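Local coordinates for protein deferrochelatase (Vibrio cholerae, PDB 5DE0) that probably works as a heme b peroxidase of the dye-decolorizing (DyP) family, with peroxide as the oxidant, at residues 59-72 with 289-303. Numbering follows the deposited sequence.
Sequences SVAFSKGFWSHFEM and FFAPSQVMLQELTLK
Leu-300 sits among Phe-62, Phe-70, Trp-67 and Met-72, dividing its branches between them. Leu-300 CD1 lies over one face of the Phe-70 ring, 4.0 Å from the centroid and 25° off the ring normal, a CH-pi contact; the same methyl reaches CE1 of Phe-62 at 3.5 Å. Leu-300 CD2 packs against CB of Met-72. Phe-70 itself is held with CZ over the centre of the Phe-62 ring, and Leu-297 CD1 meets that ring at its edge. Next to this cluster, Phe-62 and Phe-290 form an antiparallel hydrogen-bonded pair: Phe-290 N donates to Phe-62 O at 3.0 Å, while the return bond is weak. This single bridge, with strand axes at 139°, links edge strands of two four-stranded antiparallel sheets, 57-62 of the N-terminal and 281-291 of the C-terminal ferredoxin-like half of the DyP fold. Phe-289 has CG anti to its carbonyl carbon (chi1 -58°), which brings the ring edge against the Phe-62/Ser-63 peptide, Phe-289 CD2 lying 3.5 Å from Ser-63 N; the ring touches Leu-23 in one sheet and Val-176 in the other. Past Leu-300 the tail pairs by backbone: Glu-71 N to Thr-301 O at 2.7 Å, Lys-303 N to His-69 O at 3.0 Å. Leu-302, between these bonds, turns CD2 onto His-69 CB, 3.7 Å away, with His-30 of helix 30-38 alongside.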
loop_
_atom_site.group_PDB
_atom_site.type_symbol
_atom_site.label_atom_id
_atom_site.label_comp_id
_atom_site.label_asym_id
_atom_site.label_seq_id
_atom_site.Cartn_x
_atom_site.Cartn_y
_atom_site.Cartn_z
ATOM N N SER B 59 -4.684 -14.007 12.345
ATOM C CA SER B 59 -4.037 -14.582 13.517
ATOM C C SER B 59 -3.650 -13.481 14.497
ATOM O O SER B 59 -2.876 -12.584 14.161
ATOM C CB SER B 59 -2.804 -15.392 13.120
ATOM O OG SER B 59 -2.175 -15.934 14.265
ATOM N N VAL B 60 -4.199 -13.551 15.706
ATOM C CA VAL B 60 -3.927 -12.559 16.737
ATOM C C VAL B 60 -2.923 -13.100 17.747
ATOM O O VAL B 60 -3.112 -14.186 18.302
ATOM C CB VAL B 60 -5.214 -12.138 17.472
ATOM C CG1 VAL B 60 -4.903 -11.073 18.508
ATOM C CG2 VAL B 60 -6.252 -11.638 16.476
ATOM N N ALA B 61 -1.861 -12.339 17.990
ATOM C CA ALA B 61 -0.793 -12.785 18.880
ATOM C C ALA B 61 -0.423 -11.714 19.902
ATOM O O ALA B 61 -0.567 -10.516 19.645
ATOM C CB ALA B 61 0.425 -13.188 18.075
ATOM N N PHE B 62 0.063 -12.152 21.059
ATOM C CA PHE B 62 0.384 -11.236 22.147
ATOM C C PHE B 62 1.836 -11.381 22.589
ATOM O O PHE B 62 2.381 -12.489 22.586
ATOM C CB PHE B 62 -0.544 -11.478 23.337
ATOM C CG PHE B 62 -2.002 -11.430 22.989
ATOM C CD1 PHE B 62 -2.694 -12.590 22.678
ATOM C CD2 PHE B 62 -2.686 -10.223 22.975
ATOM C CE1 PHE B 62 -4.045 -12.545 22.357
ATOM C CE2 PHE B 62 -4.035 -10.176 22.656
ATOM C CZ PHE B 62 -4.711 -11.338 22.347
ATOM N N SER B 63 2.455 -10.266 22.973
ATOM C CA SER B 63 3.843 -10.276 23.420
ATOM C C SER B 63 3.977 -10.790 24.850
ATOM O O SER B 63 2.981 -10.972 25.546
ATOM C CB SER B 63 4.446 -8.878 23.318
ATOM O OG SER B 63 3.852 -7.991 24.247
ATOM N N LYS B 64 5.215 -11.024 25.275
ATOM C CA LYS B 64 5.507 -11.479 26.627
ATOM C C LYS B 64 5.007 -10.481 27.668
ATOM O O LYS B 64 4.399 -10.868 28.673
ATOM C CB LYS B 64 7.011 -11.711 26.794
ATOM C CG LYS B 64 7.460 -11.869 28.242
ATOM C CD LYS B 64 6.907 -13.139 28.868
ATOM C CE LYS B 64 7.479 -13.358 30.263
ATOM N NZ LYS B 64 7.007 -14.638 30.854
ATOM N N GLY B 65 5.268 -9.200 27.420
ATOM C CA GLY B 65 4.882 -8.153 28.344
ATOM C C GLY B 65 3.380 -8.031 28.521
ATOM O O GLY B 65 2.898 -7.828 29.637
ATOM N N PHE B 66 2.635 -8.162 27.429
ATOM C CA PHE B 66 1.185 -8.038 27.487
ATOM C C PHE B 66 0.529 -9.306 28.021
ATOM O O PHE B 66 -0.602 -9.268 28.507
ATOM C CB PHE B 66 0.621 -7.701 26.103
ATOM C CG PHE B 66 -0.851 -7.372 26.108
ATOM C CD1 PHE B 66 -1.284 -6.102 26.456
ATOM C CD2 PHE B 66 -1.801 -8.328 25.760
ATOM C CE1 PHE B 66 -2.640 -5.787 26.468
ATOM C CE2 PHE B 66 -3.159 -8.016 25.769
ATOM C CZ PHE B 66 -3.575 -6.744 26.124
ATOM N N TRP B 67 1.231 -10.430 27.921
ATOM C CA TRP B 67 0.672 -11.694 28.372
ATOM C C TRP B 67 0.535 -11.733 29.895
ATOM O O TRP B 67 -0.247 -12.515 30.430
ATOM C CB TRP B 67 1.524 -12.865 27.881
ATOM C CG TRP B 67 0.736 -14.137 27.760
ATOM C CD1 TRP B 67 0.322 -14.944 28.779
ATOM C CD2 TRP B 67 0.251 -14.741 26.552
ATOM N NE1 TRP B 67 -0.385 -16.012 28.285
ATOM C CE2 TRP B 67 -0.444 -15.911 26.920
ATOM C CE3 TRP B 67 0.338 -14.405 25.200
ATOM C CZ2 TRP B 67 -1.050 -16.749 25.974
ATOM C CZ3 TRP B 67 -0.258 -15.232 24.271
ATOM C CH2 TRP B 67 -0.944 -16.389 24.658
ATOM N N SER B 68 1.294 -10.889 30.587
ATOM C CA SER B 68 1.212 -10.807 32.037
ATOM C C SER B 68 -0.186 -10.396 32.485
ATOM O O SER B 68 -0.651 -10.811 33.544
ATOM C CB SER B 68 2.245 -9.822 32.566
ATOM O OG SER B 68 3.550 -10.290 32.305
ATOM N N HIS B 69 -0.843 -9.577 31.669
ATOM C CA HIS B 69 -2.193 -9.112 31.948
ATOM C C HIS B 69 -3.214 -10.250 31.924
ATOM O O HIS B 69 -4.303 -10.123 32.480
ATOM C CB HIS B 69 -2.593 -8.036 30.937
ATOM C CG HIS B 69 -1.832 -6.753 31.075
ATOM N ND1 HIS B 69 -0.480 -6.656 30.816
ATOM C CD2 HIS B 69 -2.235 -5.512 31.432
ATOM C CE1 HIS B 69 -0.084 -5.409 31.013
ATOM N NE2 HIS B 69 -1.133 -4.695 31.387
ATOM N N PHE B 70 -2.861 -11.358 31.277
ATOM C CA PHE B 70 -3.767 -12.498 31.150
ATOM C C PHE B 70 -3.813 -13.352 32.413
ATOM O O PHE B 70 -2.848 -13.403 33.169
ATOM C CB PHE B 70 -3.359 -13.373 29.963
ATOM C CG PHE B 70 -3.638 -12.750 28.629
ATOM C CD1 PHE B 70 -4.776 -11.976 28.428
ATOM C CD2 PHE B 70 -2.758 -12.926 27.576
ATOM C CE1 PHE B 70 -5.029 -11.396 27.190
ATOM C CE2 PHE B 70 -3.006 -12.349 26.344
ATOM C CZ PHE B 70 -4.140 -11.584 26.151
ATOM N N GLU B 71 -4.944 -14.014 32.637
ATOM C CA GLU B 71 -5.065 -14.975 33.727
ATOM C C GLU B 71 -4.353 -16.267 33.351
ATOM O O GLU B 71 -3.690 -16.889 34.183
ATOM C CB GLU B 71 -6.533 -15.259 34.051
ATOM C CG GLU B 71 -7.279 -14.084 34.677
ATOM C CD GLU B 71 -8.714 -14.431 35.036
ATOM O OE1 GLU B 71 -9.173 -15.525 34.645
ATOM O OE2 GLU B 71 -9.380 -13.617 35.710
ATOM N N MET B 72 -4.515 -16.669 32.092
ATOM C CA MET B 72 -3.821 -17.827 31.545
ATOM C C MET B 72 -2.308 -17.658 31.662
ATOM O O MET B 72 -1.766 -16.593 31.371
ATOM C CB MET B 72 -4.226 -18.052 30.084
ATOM C CG MET B 72 -3.288 -18.958 29.296
ATOM S SD MET B 72 -3.102 -20.612 30.001
ATOM C CE MET B 72 -4.799 -21.187 29.976
ATOM N N PHE B 289 6.116 -12.936 19.701
ATOM C CA PHE B 289 4.734 -13.112 20.117
ATOM C C PHE B 289 4.412 -14.586 20.318
ATOM O O PHE B 289 5.215 -15.461 19.993
ATOM C CB PHE B 289 3.769 -12.533 19.080
ATOM C CG PHE B 289 3.969 -11.073 18.798
ATOM C CD1 PHE B 289 4.792 -10.663 17.762
ATOM C CD2 PHE B 289 3.317 -10.109 19.551
ATOM C CE1 PHE B 289 4.970 -9.318 17.492
ATOM C CE2 PHE B 289 3.493 -8.765 19.286
ATOM C CZ PHE B 289 4.321 -8.369 18.256
ATOM N N PHE B 290 3.230 -14.853 20.857
ATOM C CA PHE B 290 2.663 -16.189 20.806
ATOM C C PHE B 290 1.223 -16.108 20.319
ATOM O O PHE B 290 0.383 -15.449 20.934
ATOM C CB PHE B 290 2.726 -16.879 22.166
ATOM C CG PHE B 290 2.242 -18.300 22.142
ATOM C CD1 PHE B 290 0.924 -18.609 22.443
ATOM C CD2 PHE B 290 3.108 -19.327 21.819
ATOM C CE1 PHE B 290 0.483 -19.920 22.423
ATOM C CE2 PHE B 290 2.676 -20.638 21.797
ATOM C CZ PHE B 290 1.361 -20.936 22.100
ATOM N N ALA B 291 0.948 -16.771 19.204
ATOM C CA ALA B 291 -0.405 -16.837 18.680
ATOM C C ALA B 291 -1.086 -18.086 19.215
ATOM O O ALA B 291 -0.769 -19.197 18.797
ATOM C CB ALA B 291 -0.398 -16.833 17.163
ATOM N N PRO B 292 -2.032 -17.906 20.148
ATOM C CA PRO B 292 -2.695 -19.063 20.754
ATOM C C PRO B 292 -3.649 -19.741 19.778
ATOM O O PRO B 292 -3.919 -19.197 18.706
ATOM C CB PRO B 292 -3.459 -18.451 21.931
ATOM C CG PRO B 292 -3.758 -17.063 21.485
ATOM C CD PRO B 292 -2.584 -16.632 20.645
ATOM N N SER B 293 -4.141 -20.919 20.143
ATOM C CA SER B 293 -5.184 -21.585 19.377
ATOM C C SER B 293 -6.451 -20.733 19.376
ATOM O O SER B 293 -6.560 -19.771 20.140
ATOM C CB SER B 293 -5.470 -22.971 19.954
ATOM O OG SER B 293 -5.770 -22.882 21.335
ATOM N N GLN B 294 -7.402 -21.080 18.517
ATOM C CA GLN B 294 -8.650 -20.332 18.434
ATOM C C GLN B 294 -9.409 -20.388 19.755
ATOM O O GLN B 294 -10.013 -19.401 20.179
ATOM C CB GLN B 294 -9.529 -20.872 17.307
ATOM C CG GLN B 294 -8.840 -20.955 15.957
ATOM C CD GLN B 294 -9.809 -21.270 14.837
ATOM O OE1 GLN B 294 -11.009 -21.026 14.955
ATOM N NE2 GLN B 294 -9.294 -21.819 13.742
ATOM N N VAL B 295 -9.363 -21.548 20.404
ATOM C CA VAL B 295 -10.062 -21.755 21.666
ATOM C C VAL B 295 -9.477 -20.897 22.782
ATOM O O VAL B 295 -10.205 -20.179 23.466
ATOM C CB VAL B 295 -10.024 -23.234 22.096
ATOM C CG1 VAL B 295 -10.642 -23.405 23.475
ATOM C CG2 VAL B 295 -10.745 -24.100 21.075
ATOM N N MET B 296 -8.161 -20.970 22.961
ATOM C CA MET B 296 -7.495 -20.202 24.007
ATOM C C MET B 296 -7.701 -18.704 23.807
ATOM O O MET B 296 -7.900 -17.967 24.771
ATOM C CB MET B 296 -5.999 -20.527 24.052
ATOM C CG MET B 296 -5.216 -19.645 25.015
ATOM S SD MET B 296 -3.512 -20.172 25.272
ATOM C CE MET B 296 -3.763 -21.719 26.135
ATOM N N LEU B 297 -7.665 -18.265 22.552
ATOM C CA LEU B 297 -7.882 -16.862 22.218
ATOM C C LEU B 297 -9.229 -16.367 22.740
ATOM O O LEU B 297 -9.337 -15.253 23.248
ATOM C CB LEU B 297 -7.797 -16.653 20.704
ATOM C CG LEU B 297 -8.089 -15.236 20.199
ATOM C CD1 LEU B 297 -7.118 -14.237 20.809
ATOM C CD2 LEU B 297 -8.039 -15.179 18.678
ATOM N N GLN B 298 -10.251 -17.208 22.619
ATOM C CA GLN B 298 -11.590 -16.851 23.072
ATOM C C GLN B 298 -11.748 -17.041 24.580
ATOM O O GLN B 298 -12.731 -16.590 25.168
ATOM C CB GLN B 298 -12.643 -17.677 22.326
ATOM C CG GLN B 298 -12.627 -17.472 20.820
ATOM C CD GLN B 298 -12.903 -16.035 20.422
ATOM O OE1 GLN B 298 -13.804 -15.392 20.962
ATOM N NE2 GLN B 298 -12.122 -15.521 19.477
ATOM N N GLU B 299 -10.777 -17.705 25.201
ATOM C CA GLU B 299 -10.835 -17.982 26.634
ATOM C C GLU B 299 -9.907 -17.083 27.445
ATOM O O GLU B 299 -9.881 -17.158 28.672
ATOM C CB GLU B 299 -10.492 -19.450 26.910
ATOM C CG GLU B 299 -11.517 -20.443 26.388
ATOM C CD GLU B 299 -12.862 -20.322 27.080
ATOM O OE1 GLU B 299 -12.909 -19.803 28.217
ATOM O OE2 GLU B 299 -13.878 -20.747 26.488
ATOM N N LEU B 300 -9.138 -16.244 26.760
ATOM C CA LEU B 300 -8.218 -15.336 27.438
ATOM C C LEU B 300 -8.983 -14.281 28.224
ATOM O O LEU B 300 -9.938 -13.694 27.724
ATOM C CB LEU B 300 -7.280 -14.659 26.434
ATOM C CG LEU B 300 -6.160 -15.521 25.852
ATOM C CD1 LEU B 300 -5.402 -14.763 24.771
ATOM C CD2 LEU B 300 -5.215 -15.985 26.950
ATOM N N THR B 301 -8.565 -14.047 29.462
ATOM C CA THR B 301 -9.197 -13.035 30.300
ATOM C C THR B 301 -8.159 -12.258 31.101
ATOM O O THR B 301 -7.124 -12.803 31.491
ATOM C CB THR B 301 -10.225 -13.660 31.274
ATOM O OG1 THR B 301 -9.662 -14.832 31.878
ATOM C CG2 THR B 301 -11.505 -14.035 30.539
ATOM N N LEU B 302 -8.441 -10.981 31.344
ATOM C CA LEU B 302 -7.540 -10.135 32.116
ATOM C C LEU B 302 -7.642 -10.436 33.610
ATOM O O LEU B 302 -8.631 -11.009 34.070
ATOM C CB LEU B 302 -7.834 -8.660 31.853
ATOM C CG LEU B 302 -7.604 -8.185 30.417
ATOM C CD1 LEU B 302 -8.060 -6.749 30.258
ATOM C CD2 LEU B 302 -6.143 -8.327 30.023
ATOM N N LYS B 303 -6.615 -10.049 34.360
ATOM C CA LYS B 303 -6.570 -10.328 35.788
ATOM C C LYS B 303 -6.923 -9.087 36.601
ATOM O O LYS B 303 -7.667 -9.169 37.582
ATOM C CB LYS B 303 -5.189 -10.850 36.183
ATOM C CG LYS B 303 -4.081 -9.809 36.096
ATOM C CD LYS B 303 -2.713 -10.464 35.944
ATOM C CE LYS B 303 -2.442 -11.489 37.034
ATOM N NZ LYS B 303 -1.124 -12.157 36.849
#